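Local coordinates for protein gamma-glutamyl phosphate reductase (Saccharomyces cerevisiae, PDB 1VLU) that catalyses the NADPH-dependent reduction of L-gamma-glutamyl phosphate to glutamate semialdehyde, the second step from glutamate toward proline, at residues V132-E135 with V140-N143; K21-A26 with A154-G159. All coordinates share one frame; numbering follows the deposited sequence.

In the fold
Both contacts lie in the buried core and pack helices against one mixed sheet, whose neighbouring parallel strands 118-134 and 154-158 carry one side of each. Contact 1 is local: strand 118-134 meets helix 139-151, which immediately leads on to strand 154-158. Contact 2 closes a much longer loop, bringing N-terminal helix 15-30 onto strand 154-158 with 127 residues between its segments; contact 1 is nested inside that loop. A probable hydrogen bond, Val132 N to Ile156 O at 2.8 Å, joins the two. Contact 1 is built on an aromatic ring and branched aliphatics, contact 2 mainly on alanines that let helix and strand come close, and its helix also reaches the subunit interface.

Contact 1 (V132-E135 with V140-N143); sequences VIFE and VIAN
Val140 lays its CG1 methyl over one face of the Phe134 ring, a CH-pi contact with CG1 4.0 Å from the ring centroid and 26° off the normal. Val140 CG1 is displaced toward the rim, nearest Phe134 CD1 at 3.7 Å. It stands there because CG1 is anti to the backbone N of Val140 (chi1 166°), and the same methyl meets Val132 CG1 tip to tip at 4.0 Å, so one methyl serves two strand residues. At the far end of the ring, Phe134 CZ meets Ile141 CG1 obliquely at 3.8 Å. Without the ring, as with an alanine at Phe134, Val140 CG1 would probably lose its aromatic face and a gap would open beside Ile141. Farther out, Phe167 of helix 164-185 touches both Phe134 and Ile141, and Arg217 of strand 213-217 touches Phe134 and Val140. Backbone hydrogen bonds to Ile156 and Lys158 on one side and, through Ile133, to Val215 and Arg217 on the other fix the strand. The contact joins the first strand and helix of a right-handed beta-alpha-beta crossover in an aldehyde dehydrogenase-family domain. Its chemistry is wholly apolar, implying that shape and burial hold helix to strand.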
loop_
_atom_site.group_PDB
_atom_site.type_symbol
_atom_site.label_atom_id
_atom_site.label_comp_id
_atom_site.label_asym_id
_atom_site.label_seq_id
_atom_site.Cartn_x
_atom_site.Cartn_y
_atom_site.Cartn_z
ATOM N N VAL A 132 13.689 -10.158 2.128
ATOM C CA VAL A 132 14.438 -10.837 1.114
ATOM C C VAL A 132 14.013 -12.303 1.117
ATOM O O VAL A 132 14.155 -12.988 2.123
ATOM C CB VAL A 132 15.948 -10.723 1.374
ATOM C CG1 VAL A 132 16.746 -11.456 0.270
ATOM C CG2 VAL A 132 16.353 -9.249 1.514
ATOM N N ILE A 133 13.472 -12.742 -0.017
ATOM C CA ILE A 133 12.998 -14.095 -0.236
ATOM C C ILE A 133 13.789 -14.701 -1.392
ATOM O O ILE A 133 13.736 -14.241 -2.541
ATOM C CB ILE A 133 11.470 -14.156 -0.531
ATOM C CG1 ILE A 133 10.674 -13.426 0.558
ATOM C CG2 ILE A 133 10.986 -15.622 -0.651
ATOM C CD1 ILE A 133 9.342 -12.912 0.074
ATOM N N PHE A 134 14.521 -15.752 -1.065
ATOM C CA PHE A 134 15.398 -16.392 -2.017
ATOM C C PHE A 134 15.172 -17.902 -2.042
ATOM O O PHE A 134 14.660 -18.505 -1.087
ATOM C CB PHE A 134 16.864 -16.036 -1.721
ATOM C CG PHE A 134 17.335 -16.481 -0.368
ATOM C CD1 PHE A 134 17.040 -15.733 0.771
ATOM C CD2 PHE A 134 18.059 -17.659 -0.227
ATOM C CE1 PHE A 134 17.473 -16.149 2.016
ATOM C CE2 PHE A 134 18.486 -18.075 1.015
ATOM C CZ PHE A 134 18.193 -17.314 2.136
ATOM N N GLU A 135 15.525 -18.508 -3.160
ATOM C CA GLU A 135 15.483 -19.946 -3.235
ATOM C C GLU A 135 16.830 -20.468 -3.688
ATOM O O GLU A 135 17.417 -19.955 -4.644
ATOM C CB GLU A 135 14.324 -20.447 -4.101
ATOM C CG GLU A 135 14.175 -19.772 -5.451
ATOM C CD GLU A 135 12.804 -20.002 -6.089
ATOM O OE1 GLU A 135 11.873 -20.486 -5.399
ATOM O OE2 GLU A 135 12.659 -19.678 -7.290
ATOM N N VAL A 140 23.377 -15.464 -0.795
ATOM C CA VAL A 140 22.442 -14.361 -0.534
ATOM C C VAL A 140 22.499 -13.866 0.913
ATOM O O VAL A 140 22.567 -12.654 1.154
ATOM C CB VAL A 140 20.974 -14.755 -0.908
ATOM C CG1 VAL A 140 19.960 -13.770 -0.335
ATOM C CG2 VAL A 140 20.809 -14.843 -2.412
ATOM N N ILE A 141 22.482 -14.802 1.865
ATOM C CA ILE A 141 22.562 -14.471 3.289
ATOM C C ILE A 141 23.698 -13.480 3.575
ATOM O O ILE A 141 23.484 -12.461 4.231
ATOM C CB ILE A 141 22.680 -15.739 4.180
ATOM C CG1 ILE A 141 21.387 -16.561 4.102
ATOM C CG2 ILE A 141 23.005 -15.359 5.619
ATOM C CD1 ILE A 141 21.538 -18.016 4.452
ATOM N N ALA A 142 24.890 -13.759 3.054
ATOM C CA ALA A 142 26.031 -12.871 3.263
ATOM C C ALA A 142 25.933 -11.543 2.494
ATOM O O ALA A 142 26.225 -10.499 3.050
ATOM C CB ALA A 142 27.324 -13.586 2.940
ATOM N N ASN A 143 25.537 -11.590 1.223
ATOM C CA ASN A 143 25.471 -10.396 0.371
ATOM C C ASN A 143 24.455 -9.380 0.907
ATOM O O ASN A 143 24.740 -8.183 1.029
ATOM C CB ASN A 143 25.134 -10.798 -1.078
ATOM C CG ASN A 143 24.966 -9.591 -2.012
ATOM O OD1 ASN A 143 23.887 -9.377 -2.595
ATOM N ND2 ASN A 143 26.035 -8.800 -2.163
#

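Contact 2 (K21-A26 with A154-G159); sequences KNARKA and AAILKG
Helix segment 21-26 runs nearly antiparallel to strand 154-158, with 150° between their directions and an axis separation of 7.8 Å. This is alpha/beta layer packing, in which helix 15-30 lies against one face of the mixed sheet while helix 139-151 lies against the other. The backbones come nearest at Ala23 and Ala154, whose CA atoms are 5.7 Å apart, a spacing that the small side chains permit. Alternation along the strand sorts the residues: Ala154 faces helix 15-30, whereas Ala155 points away from it and packs on Ser148 of helix 139-151, and Leu157 packs on Ile141 and Ile144 of the same helix. On the helix, Ala23 and Ala26, three residues apart, both turn toward the strand; the Ala26 CB methyl reaches Ala154 CB at 4.4 Å. Ile156 extends the apolar surface along the strand. Its CG1, anti to the carbonyl carbon and beside the backbone N (chi1 -58°), is turned toward the helix, and beyond it Ile156 CD1 meets Ala23 CB at 3.9 Å. Val129 of strand 118-134 touches both Ala23 and Ile156, and Gln193 of strand 192-194 also touches Ala23, so neighbouring strands share in seating the helix. Arg24, which points away from the strand, reaches the second subunit: its NH2 forms a salt bridge with Asp388 of that subunit, and NH1 bonds to the carbonyl O of Asn362 there. Back at the strand, the closest approach is between the Ala154 CB methyl and the backbone Ala23 O, 3.2 Å apart.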
loop_
_atom_site.group_PDB
_atom_site.type_symbol
_atom_site.label_atom_id
_atom_site.label_comp_id
_atom_site.label_asym_id
_atom_site.label_seq_id
_atom_site.Cartn_x
_atom_site.Cartn_y
_atom_site.Cartn_z
ATOM N N LYS A 21 7.520 -5.624 12.938
ATOM C CA LYS A 21 7.562 -4.515 13.874
ATOM C C LYS A 21 8.959 -4.325 14.480
ATOM O O LYS A 21 9.455 -3.189 14.563
ATOM C CB LYS A 21 6.489 -4.699 14.980
ATOM C CG LYS A 21 6.423 -3.548 15.980
ATOM C CD LYS A 21 5.293 -3.725 16.997
ATOM C CE LYS A 21 5.667 -3.114 18.358
ATOM N NZ LYS A 21 4.521 -3.150 19.318
ATOM N N ASN A 22 9.566 -5.433 14.911
ATOM C CA ASN A 22 10.939 -5.447 15.431
ATOM C C ASN A 22 11.981 -4.995 14.418
ATOM O O ASN A 22 12.949 -4.323 14.776
ATOM C CB ASN A 22 11.295 -6.836 15.958
ATOM C CG ASN A 22 10.508 -7.208 17.217
ATOM O OD1 ASN A 22 10.000 -6.343 17.932
ATOM N ND2 ASN A 22 10.398 -8.501 17.479
ATOM N N ALA A 23 11.764 -5.354 13.157
ATOM C CA ALA A 23 12.577 -4.888 12.045
ATOM C C ALA A 23 12.513 -3.378 11.891
ATOM O O ALA A 23 13.535 -2.749 11.687
ATOM C CB ALA A 23 12.149 -5.566 10.767
ATOM N N ARG A 24 11.312 -2.803 11.992
ATOM C CA ARG A 24 11.126 -1.370 11.909
ATOM C C ARG A 24 11.831 -0.648 13.058
ATOM O O ARG A 24 12.470 0.394 12.853
ATOM C CB ARG A 24 9.637 -0.997 11.856
ATOM C CG ARG A 24 9.428 0.420 11.303
ATOM C CD ARG A 24 7.958 0.812 11.168
ATOM N NE ARG A 24 7.840 2.164 10.612
ATOM C CZ ARG A 24 7.809 3.290 11.331
ATOM N NH1 ARG A 24 7.869 3.250 12.664
ATOM N NH2 ARG A 24 7.723 4.469 10.710
ATOM N N LYS A 25 11.720 -1.209 14.253
ATOM C CA LYS A 25 12.399 -0.686 15.431
ATOM C C LYS A 25 13.915 -0.737 15.273
ATOM O O LYS A 25 14.591 0.263 15.520
ATOM C CB LYS A 25 11.957 -1.432 16.710
ATOM C CG LYS A 25 10.521 -1.093 17.144
ATOM C CD LYS A 25 10.149 -1.687 18.512
ATOM N N ALA A 26 14.438 -1.898 14.869
ATOM C CA ALA A 26 15.858 -2.085 14.582
ATOM C C ALA A 26 16.395 -1.117 13.533
ATOM O O ALA A 26 17.471 -0.540 13.727
ATOM C CB ALA A 26 16.114 -3.514 14.140
ATOM N N ALA A 154 17.165 -2.428 7.891
ATOM C CA ALA A 154 16.970 -3.690 8.558
ATOM C C ALA A 154 16.490 -4.674 7.503
ATOM O O ALA A 154 15.854 -4.268 6.521
ATOM C CB ALA A 154 15.972 -3.558 9.697
ATOM N N ALA A 155 16.822 -5.950 7.692
ATOM C CA ALA A 155 16.422 -6.985 6.752
ATOM C C ALA A 155 15.772 -8.174 7.439
ATOM O O ALA A 155 16.108 -8.517 8.572
ATOM C CB ALA A 155 17.604 -7.446 5.913
ATOM N N ILE A 156 14.828 -8.777 6.728
ATOM C CA ILE A 156 14.243 -10.068 7.077
ATOM C C ILE A 156 14.570 -10.996 5.912
ATOM O O ILE A 156 14.294 -10.661 4.765
ATOM C CB ILE A 156 12.698 -9.965 7.298
ATOM C CG1 ILE A 156 12.366 -8.949 8.391
ATOM C CG2 ILE A 156 12.093 -11.319 7.661
ATOM C CD1 ILE A 156 11.084 -8.234 8.188
ATOM N N LEU A 157 15.182 -12.133 6.216
ATOM C CA LEU A 157 15.571 -13.140 5.232
ATOM C C LEU A 157 14.774 -14.430 5.393
ATOM O O LEU A 157 14.656 -14.964 6.505
ATOM C CB LEU A 157 17.067 -13.440 5.331
ATOM C CG LEU A 157 18.044 -12.471 4.648
ATOM C CD1 LEU A 157 18.100 -11.131 5.358
ATOM C CD2 LEU A 157 19.411 -13.040 4.633
ATOM N N LYS A 158 14.227 -14.919 4.277
ATOM C CA LYS A 158 13.515 -16.198 4.249
ATOM C C LYS A 158 14.005 -16.992 3.039
ATOM O O LYS A 158 13.867 -16.539 1.898
ATOM C CB LYS A 158 12.001 -15.964 4.189
ATOM C CG LYS A 158 11.145 -17.143 4.698
ATOM N N GLY A 159 14.613 -18.148 3.302
ATOM C CA GLY A 159 15.117 -19.051 2.262
ATOM C C GLY A 159 14.163 -20.200 1.997
ATOM O O GLY A 159 13.163 -20.361 2.701
#